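Local coordinates for SPbeta prophage-derived aminoglycoside N(3')-acetyltransferase-like protein YokD (Bacillus subtilis, PDB 2NYG), which probably acts as a coenzyme A-dependent N-acetyltransferase of the antibiotic N-acetyltransferase family and may contribute to antibiotic resistance, at residues A[131-136]-A[153-158]; A[146-151]-A[161-166]. One frame throughout, in Å; residues are numbered along the deposited sequence.

In the fold
From the N-terminal side, the chain leaves the short strand 126-127, runs through 131-136 into strand 135-139 of the mixed sheet, forms helix 142-146, and enters the long loop that leads to helix 160-166. Contact 1 brings 153-158 of this loop back to the start of strand 135-139, across 16 intervening residues. Contact 2 joins the beginning of the loop, 146-151, to helix 160-166 across nine. The segments alternate along the chain, so the two closures cross rather than nest. Their centres lie about 7 Å apart, and a probable hydrogen bond of 2.9 Å between Tyr133 O and His149 NE2 links them.

Contact 1: A[131-136]-A[153-158]; sequences PNYSFV and FGLGEQ
Leu155 packs against Tyr133 and Phe135, joining the loop before helix 160-166 to the entry of strand 135-139 in the mixed sheet of the antibiotic N-acetyltransferase (aminoglycoside 3-N-acetyltransferase-like) fold. The main interaction is a CH-pi contact. Methyl CD2 of Leu155 sits over one face of the Tyr133 ring, 3.7 Å from the centroid and 16° off the normal, displaced toward the CG side. On the opposite face lies CB of the preceding Asn132, so the ring is held between its chain neighbour and the loop. The second branch makes the apolar contact with Phe135: CD1 meets the CE2-CZ edge of that ring near its plane. With CG of Leu155 anti to the backbone N (chi1 -166°), the side chain reaches the strand entry and its two methyls divide between the two aromatics. Phe135 also packs on Val67 and Pro69 of strand 65-69 and on Leu161 of helix 160-166, continuing the apolar layer between sheet and helix.

Nearby, Ser134 OG bonds to Ser70 O and Phe135 N to Ser128 OG. Gly154 O comes obliquely to the Tyr133 ring, 3.8 Å from Tyr133 CB.

Contact 2: A[146-151]-A[161-166]; sequences LNQHPL and LGKLYI
The flat amide of Gln148 meets the ammonium group of Lys163 through its oxygen: Lys163 NZ donates a hydrogen bond to Gln148 OE1 over 2.9 Å. NZ stands neither over a face of the amide nor in its plane. It is tilted 34° from the carbonyl plane, and the C=O...N angle of 141° places it well off the carbonyl direction. Two other flat groups of these segments are engaged elsewhere: the His149 ring meets that of His130 with their planes inclined to each other, and the Tyr165 ring makes a cation-pi contact with Arg190.

Gln148 and Lys163 reach each other from a loop and a helix, their side chains crossing at about a right angle. Gln148 is straight beyond CG, presenting its amide at the end of an extended arm. Lys163 turns at chi2 (-82°) and then runs straight, carrying NZ from helix 160-166 to the loop after helix 142-146. The Lys163 side chain also touches Ile145 of that helix, while Gln148 touches Gln158 further along the loop.

This is a small surface contact, away from the coenzyme A site. The Lys163 amine is probably protonated, whereas Gln148 is neutral, which implies a charge-assisted hydrogen bond, not a salt bridge; the ammonium would be expected to polarise the Gln148 carbonyl.

Contact 1: A[131-136]-A[153-158]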
ATOM      1  N   PRO A 131     -13.449   2.300  11.742  1.00 37.15           N
ATOM      2  CA  PRO A 131     -12.151   1.737  12.134  1.00 36.31           C
ATOM      3  C   PRO A 131     -11.879   0.284  11.744  1.00 37.26           C
ATOM      4  O   PRO A 131     -10.715  -0.155  11.699  1.00 37.50           O
ATOM      5  CB  PRO A 131     -12.142   1.955  13.642  1.00 37.24           C
ATOM      6  CG  PRO A 131     -13.574   1.773  13.996  1.00 37.71           C
ATOM      7  CD  PRO A 131     -14.264   2.597  12.931  1.00 38.31           C
ATOM      8  N   ASN A 132     -12.943  -0.462  11.451  1.00 36.91           N
ATOM      9  CA  ASN A 132     -12.772  -1.849  11.061  1.00 37.12           C
ATOM     10  C   ASN A 132     -13.315  -2.178   9.687  1.00 37.52           C
ATOM     11  O   ASN A 132     -12.667  -2.862   8.913  1.00 37.59           O
ATOM     12  CB  ASN A 132     -13.437  -2.785  12.069  1.00 38.78           C
ATOM     13  CG  ASN A 132     -12.776  -2.765  13.424  1.00 40.16           C
ATOM     14  OD1 ASN A 132     -11.614  -2.382  13.578  1.00 42.46           O
ATOM     15  ND2 ASN A 132     -13.517  -3.212  14.426  1.00 43.89           N
ATOM     16  N   TYR A 133     -14.510  -1.690   9.384  1.00 38.41           N
ATOM     17  CA  TYR A 133     -15.150  -2.001   8.116  1.00 39.03           C
ATOM     18  C   TYR A 133     -15.322  -0.815   7.177  1.00 39.36           C
ATOM     19  O   TYR A 133     -16.426  -0.521   6.709  1.00 39.75           O
ATOM     20  CB  TYR A 133     -16.503  -2.628   8.411  1.00 39.42           C
ATOM     21  CG  TYR A 133     -16.424  -3.753   9.425  1.00 41.81           C
ATOM     22  CD1 TYR A 133     -15.662  -4.905   9.168  1.00 41.62           C
ATOM     23  CD2 TYR A 133     -17.135  -3.686  10.630  1.00 40.87           C
ATOM     24  CE1 TYR A 133     -15.619  -5.961  10.087  1.00 40.93           C
ATOM     25  CE2 TYR A 133     -17.096  -4.738  11.547  1.00 42.27           C
ATOM     26  CZ  TYR A 133     -16.335  -5.870  11.268  1.00 41.60           C
ATOM     27  OH  TYR A 133     -16.283  -6.899  12.171  1.00 43.66           O
ATOM     28  N   SER A 134     -14.225  -0.127   6.901  1.00 38.78           N
ATOM     29  CA  SER A 134     -14.274   1.019   6.009  1.00 35.77           C
ATOM     30  C   SER A 134     -14.312   0.550   4.570  1.00 34.62           C
ATOM     31  O   SER A 134     -13.986  -0.594   4.262  1.00 34.59           O
ATOM     32  CB  SER A 134     -13.049   1.917   6.214  1.00 35.23           C
ATOM     33  OG  SER A 134     -11.862   1.147   6.311  1.00 36.55           O
ATOM     34  N   PHE A 135     -14.744   1.453   3.699  1.00 33.97           N
ATOM     35  CA  PHE A 135     -14.794   1.210   2.272  1.00 31.96           C
ATOM     36  C   PHE A 135     -14.065   2.378   1.630  1.00 30.68           C
ATOM     37  O   PHE A 135     -13.804   3.396   2.268  1.00 29.09           O
ATOM     38  CB  PHE A 135     -16.239   1.170   1.779  1.00 30.87           C
ATOM     39  CG  PHE A 135     -16.970  -0.073   2.157  1.00 30.44           C
ATOM     40  CD1 PHE A 135     -17.017  -1.161   1.290  1.00 31.25           C
ATOM     41  CD2 PHE A 135     -17.630  -0.159   3.378  1.00 29.02           C
ATOM     42  CE1 PHE A 135     -17.721  -2.318   1.633  1.00 32.27           C
ATOM     43  CE2 PHE A 135     -18.331  -1.302   3.734  1.00 28.25           C
ATOM     44  CZ  PHE A 135     -18.380  -2.386   2.859  1.00 31.53           C
ATOM     45  N   VAL A 136     -13.723   2.213   0.366  1.00 30.00           N
ATOM     46  CA  VAL A 136     -13.054   3.245  -0.393  1.00 28.39           C
ATOM     47  C   VAL A 136     -13.802   3.305  -1.703  1.00 31.03           C
ATOM     48  O   VAL A 136     -14.231   2.276  -2.227  1.00 31.23           O
ATOM     49  CB  VAL A 136     -11.602   2.880  -0.660  1.00 26.69           C
ATOM     50  CG1 VAL A 136     -10.775   3.098   0.575  1.00 25.59           C
ATOM     51  CG2 VAL A 136     -11.522   1.445  -1.074  1.00 25.90           C
ATOM     52  N   PHE A 153     -22.626  -1.168  14.292  1.00 58.13           N
ATOM     53  CA  PHE A 153     -23.082  -2.002  13.194  1.00 59.37           C
ATOM     54  C   PHE A 153     -22.257  -1.643  11.976  1.00 59.51           C
ATOM     55  O   PHE A 153     -21.348  -2.373  11.606  1.00 60.30           O
ATOM     56  CB  PHE A 153     -24.581  -1.782  12.982  1.00 61.04           C
ATOM     57  CG  PHE A 153     -25.408  -2.174  14.181  1.00 62.48           C
ATOM     58  CD1 PHE A 153     -26.370  -1.313  14.703  1.00 64.34           C
ATOM     59  CD2 PHE A 153     -25.183  -3.399  14.818  1.00 62.90           C
ATOM     60  CE1 PHE A 153     -27.094  -1.667  15.855  1.00 65.17           C
ATOM     61  CE2 PHE A 153     -25.892  -3.762  15.959  1.00 62.70           C
ATOM     62  CZ  PHE A 153     -26.846  -2.897  16.480  1.00 64.24           C
ATOM     63  N   GLY A 154     -22.550  -0.504  11.369  1.00 59.35           N
ATOM     64  CA  GLY A 154     -21.779  -0.060  10.216  1.00 58.73           C
ATOM     65  C   GLY A 154     -21.237  -1.123   9.269  1.00 57.04           C
ATOM     66  O   GLY A 154     -20.039  -1.253   9.059  1.00 56.38           O
ATOM     67  N   LEU A 155     -22.156  -1.885   8.699  1.00 55.10           N
ATOM     68  CA  LEU A 155     -21.872  -2.936   7.740  1.00 51.77           C
ATOM     69  C   LEU A 155     -23.302  -3.379   7.465  1.00 49.47           C
ATOM     70  O   LEU A 155     -23.588  -4.251   6.645  1.00 48.05           O
ATOM     71  CB  LEU A 155     -21.018  -4.041   8.369  1.00 51.45           C
ATOM     72  CG  LEU A 155     -20.374  -5.021   7.374  1.00 53.01           C
ATOM     73  CD1 LEU A 155     -19.985  -4.290   6.083  1.00 52.91           C
ATOM     74  CD2 LEU A 155     -19.151  -5.674   7.998  1.00 51.22           C
ATOM     75  N   GLY A 156     -24.199  -2.712   8.182  1.00 48.03           N
ATOM     76  CA  GLY A 156     -25.616  -2.939   8.050  1.00 47.63           C
ATOM     77  C   GLY A 156     -26.218  -1.672   7.473  1.00 47.16           C
ATOM     78  O   GLY A 156     -25.586  -1.000   6.656  1.00 45.10           O
ATOM     79  N   GLU A 157     -27.443  -1.353   7.885  1.00 48.22           N
ATOM     80  CA  GLU A 157     -28.124  -0.151   7.417  1.00 48.44           C
ATOM     81  C   GLU A 157     -27.232   1.004   7.844  1.00 49.32           C
ATOM     82  O   GLU A 157     -26.567   0.929   8.882  1.00 50.20           O
ATOM     83  CB  GLU A 157     -29.487  -0.007   8.098  1.00 48.31           C
ATOM     84  CG  GLU A 157     -30.277  -1.299   8.242  1.00 49.12           C
ATOM     85  CD  GLU A 157     -30.712  -1.879   6.911  1.00 51.60           C
ATOM     86  OE1 GLU A 157     -30.578  -1.185   5.886  1.00 54.63           O
ATOM     87  OE2 GLU A 157     -31.203  -3.027   6.887  1.00 52.01           O
ATOM     88  N   GLN A 158     -27.210   2.059   7.042  1.00 48.40           N
ATOM     89  CA  GLN A 158     -26.404   3.239   7.333  1.00 47.87           C
ATOM     90  C   GLN A 158     -24.965   3.165   6.857  1.00 45.57           C
ATOM     91  O   GLN A 158     -24.335   4.194   6.638  1.00 45.48           O
ATOM     92  CB  GLN A 158     -26.419   3.549   8.824  1.00 49.87           C
ATOM     93  CG  GLN A 158     -27.780   3.929   9.363  1.00 53.67           C
ATOM     94  CD  GLN A 158     -27.667   4.591  10.718  1.00 57.44           C
ATOM     95  OE1 GLN A 158     -27.117   4.009  11.659  1.00 58.62           O
ATOM     96  NE2 GLN A 158     -28.170   5.821  10.826  1.00 57.96           N
TER

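Contact 2: A[146-151]-A[161-166]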
ATOM      1  N   LEU A 146     -19.853   6.893   1.009  1.00 44.49           N
ATOM      2  CA  LEU A 146     -18.937   6.825   2.136  1.00 45.49           C
ATOM      3  C   LEU A 146     -19.256   7.818   3.252  1.00 47.16           C
ATOM      4  O   LEU A 146     -18.912   7.605   4.400  1.00 46.85           O
ATOM      5  CB  LEU A 146     -17.500   7.059   1.653  1.00 44.43           C
ATOM      6  CG  LEU A 146     -16.873   6.187   0.567  1.00 43.58           C
ATOM      7  CD1 LEU A 146     -15.437   6.586   0.430  1.00 42.00           C
ATOM      8  CD2 LEU A 146     -16.957   4.712   0.920  1.00 44.10           C
ATOM      9  N   ASN A 147     -19.930   8.901   2.888  1.00 51.13           N
ATOM     10  CA  ASN A 147     -20.303   9.995   3.795  1.00 54.70           C
ATOM     11  C   ASN A 147     -20.580   9.768   5.287  1.00 54.56           C
ATOM     12  O   ASN A 147     -19.874  10.298   6.144  1.00 53.23           O
ATOM     13  CB  ASN A 147     -21.514  10.705   3.168  1.00 59.31           C
ATOM     14  CG  ASN A 147     -22.105  11.799   4.062  1.00 64.88           C
ATOM     15  OD1 ASN A 147     -21.827  11.886   5.270  1.00 68.19           O
ATOM     16  ND2 ASN A 147     -22.968  12.625   3.466  1.00 65.89           N
ATOM     17  N   GLN A 148     -21.677   9.044   5.509  1.00 55.76           N
ATOM     18  CA  GLN A 148     -22.227   8.751   6.836  1.00 57.34           C
ATOM     19  C   GLN A 148     -21.523   7.800   7.845  1.00 55.35           C
ATOM     20  O   GLN A 148     -21.289   8.179   8.999  1.00 54.67           O
ATOM     21  CB  GLN A 148     -23.683   8.311   6.651  1.00 61.47           C
ATOM     22  CG  GLN A 148     -24.298   7.478   7.767  1.00 66.46           C
ATOM     23  CD  GLN A 148     -25.743   7.233   7.497  1.00 68.79           C
ATOM     24  OE1 GLN A 148     -26.255   7.606   6.445  1.00 69.42           O
ATOM     25  NE2 GLN A 148     -26.418   6.601   8.453  1.00 71.19           N
ATOM     26  N   HIS A 149     -21.224   6.574   7.403  1.00 53.08           N
ATOM     27  CA  HIS A 149     -20.580   5.517   8.217  1.00 51.05           C
ATOM     28  C   HIS A 149     -20.477   5.588   9.785  1.00 50.58           C
ATOM     29  O   HIS A 149     -19.462   5.998  10.325  1.00 51.94           O
ATOM     30  CB  HIS A 149     -19.181   5.213   7.664  1.00 49.31           C
ATOM     31  CG  HIS A 149     -18.874   3.753   7.550  1.00 49.14           C
ATOM     32  ND1 HIS A 149     -19.475   2.785   8.329  1.00 47.66           N
ATOM     33  CD2 HIS A 149     -18.020   3.097   6.733  1.00 47.84           C
ATOM     34  CE1 HIS A 149     -19.012   1.595   7.990  1.00 47.47           C
ATOM     35  NE2 HIS A 149     -18.128   1.757   7.022  1.00 47.15           N
ATOM     36  N   PRO A 150     -21.528   5.138  10.494  1.00 49.90           N
ATOM     37  CA  PRO A 150     -21.597   5.122  11.957  1.00 48.91           C
ATOM     38  C   PRO A 150     -20.743   3.980  12.536  1.00 48.68           C
ATOM     39  O   PRO A 150     -20.513   2.965  11.885  1.00 48.13           O
ATOM     40  CB  PRO A 150     -23.066   4.933  12.216  1.00 48.15           C
ATOM     41  CG  PRO A 150     -23.451   4.012  11.124  1.00 50.91           C
ATOM     42  CD  PRO A 150     -22.707   4.489   9.900  1.00 49.07           C
ATOM     43  N   LEU A 151     -20.266   4.128  13.763  1.00 49.67           N
ATOM     44  CA  LEU A 151     -19.450   3.072  14.348  1.00 51.19           C
ATOM     45  C   LEU A 151     -20.247   1.790  14.600  1.00 52.75           C
ATOM     46  O   LEU A 151     -19.823   0.698  14.241  1.00 53.05           O
ATOM     47  CB  LEU A 151     -18.846   3.554  15.657  1.00 49.98           C
ATOM     48  CG  LEU A 151     -17.795   2.624  16.238  1.00 50.32           C
ATOM     49  CD1 LEU A 151     -16.627   2.496  15.270  1.00 50.23           C
ATOM     50  CD2 LEU A 151     -17.328   3.172  17.567  1.00 50.95           C
ATOM     51  N   LEU A 161     -22.996  -0.226   2.516  1.00 36.86           N
ATOM     52  CA  LEU A 161     -23.760  -1.313   1.922  1.00 35.69           C
ATOM     53  C   LEU A 161     -25.195  -0.853   1.824  1.00 35.11           C
ATOM     54  O   LEU A 161     -25.963  -1.334   0.992  1.00 36.12           O
ATOM     55  CB  LEU A 161     -23.691  -2.574   2.770  1.00 35.94           C
ATOM     56  CG  LEU A 161     -22.331  -3.251   2.854  1.00 36.47           C
ATOM     57  CD1 LEU A 161     -22.469  -4.587   3.531  1.00 37.50           C
ATOM     58  CD2 LEU A 161     -21.777  -3.436   1.470  1.00 36.54           C
ATOM     59  N   GLY A 162     -25.558   0.082   2.692  1.00 34.86           N
ATOM     60  CA  GLY A 162     -26.905   0.609   2.671  1.00 36.57           C
ATOM     61  C   GLY A 162     -27.127   1.484   1.454  1.00 37.92           C
ATOM     62  O   GLY A 162     -28.252   1.656   1.000  1.00 38.28           O
ATOM     63  N   LYS A 163     -26.044   2.032   0.920  1.00 38.37           N
ATOM     64  CA  LYS A 163     -26.127   2.898  -0.239  1.00 39.61           C
ATOM     65  C   LYS A 163     -25.927   2.095  -1.517  1.00 39.12           C
ATOM     66  O   LYS A 163     -26.366   2.502  -2.590  1.00 41.17           O
ATOM     67  CB  LYS A 163     -25.060   3.982  -0.158  1.00 41.16           C
ATOM     68  CG  LYS A 163     -24.761   4.471   1.239  1.00 42.23           C
ATOM     69  CD  LYS A 163     -25.747   5.515   1.720  1.00 44.07           C
ATOM     70  CE  LYS A 163     -25.271   6.055   3.056  1.00 45.47           C
ATOM     71  NZ  LYS A 163     -26.114   7.152   3.570  1.00 47.65           N
ATOM     72  N   LEU A 164     -25.256   0.959  -1.422  1.00 37.26           N
ATOM     73  CA  LEU A 164     -25.053   0.155  -2.612  1.00 37.28           C
ATOM     74  C   LEU A 164     -26.294  -0.694  -2.863  1.00 37.64           C
ATOM     75  O   LEU A 164     -26.508  -1.194  -3.970  1.00 38.13           O
ATOM     76  CB  LEU A 164     -23.825  -0.747  -2.451  1.00 38.91           C
ATOM     77  CG  LEU A 164     -22.443  -0.129  -2.197  1.00 41.26           C
ATOM     78  CD1 LEU A 164     -21.363  -1.193  -2.395  1.00 40.88           C
ATOM     79  CD2 LEU A 164     -22.196   0.997  -3.163  1.00 41.12           C
ATOM     80  N   TYR A 165     -27.117  -0.860  -1.834  1.00 38.16           N
ATOM     81  CA  TYR A 165     -28.316  -1.663  -1.980  1.00 38.64           C
ATOM     82  C   TYR A 165     -29.453  -0.900  -2.648  1.00 41.30           C
ATOM     83  O   TYR A 165     -30.155  -1.458  -3.499  1.00 39.59           O
ATOM     84  CB  TYR A 165     -28.785  -2.192  -0.624  1.00 36.60           C
ATOM     85  CG  TYR A 165     -30.089  -2.963  -0.706  1.00 34.35           C
ATOM     86  CD1 TYR A 165     -30.122  -4.287  -1.174  1.00 33.15           C
ATOM     87  CD2 TYR A 165     -31.297  -2.356  -0.360  1.00 30.12           C
ATOM     88  CE1 TYR A 165     -31.325  -4.973  -1.294  1.00 31.50           C
ATOM     89  CE2 TYR A 165     -32.497  -3.037  -0.476  1.00 29.30           C
ATOM     90  CZ  TYR A 165     -32.507  -4.337  -0.943  1.00 32.09           C
ATOM     91  OH  TYR A 165     -33.704  -4.980  -1.081  1.00 31.04           O
ATOM     92  N   ILE A 166     -29.631   0.368  -2.277  1.00 43.29           N
ATOM     93  CA  ILE A 166     -30.705   1.187  -2.839  1.00 45.13           C
ATOM     94  C   ILE A 166     -30.543   1.491  -4.331  1.00 45.47           C
ATOM     95  O   ILE A 166     -31.472   1.293  -5.115  1.00 47.22           O
ATOM     96  CB  ILE A 166     -30.853   2.517  -2.076  1.00 46.52           C
ATOM     97  CG1 ILE A 166     -29.494   3.193  -1.956  1.00 48.95           C
ATOM     98  CG2 ILE A 166     -31.460   2.276  -0.704  1.00 45.99           C
ATOM     99  CD1 ILE A 166     -29.489   4.414  -1.040  1.00 51.07           C
TER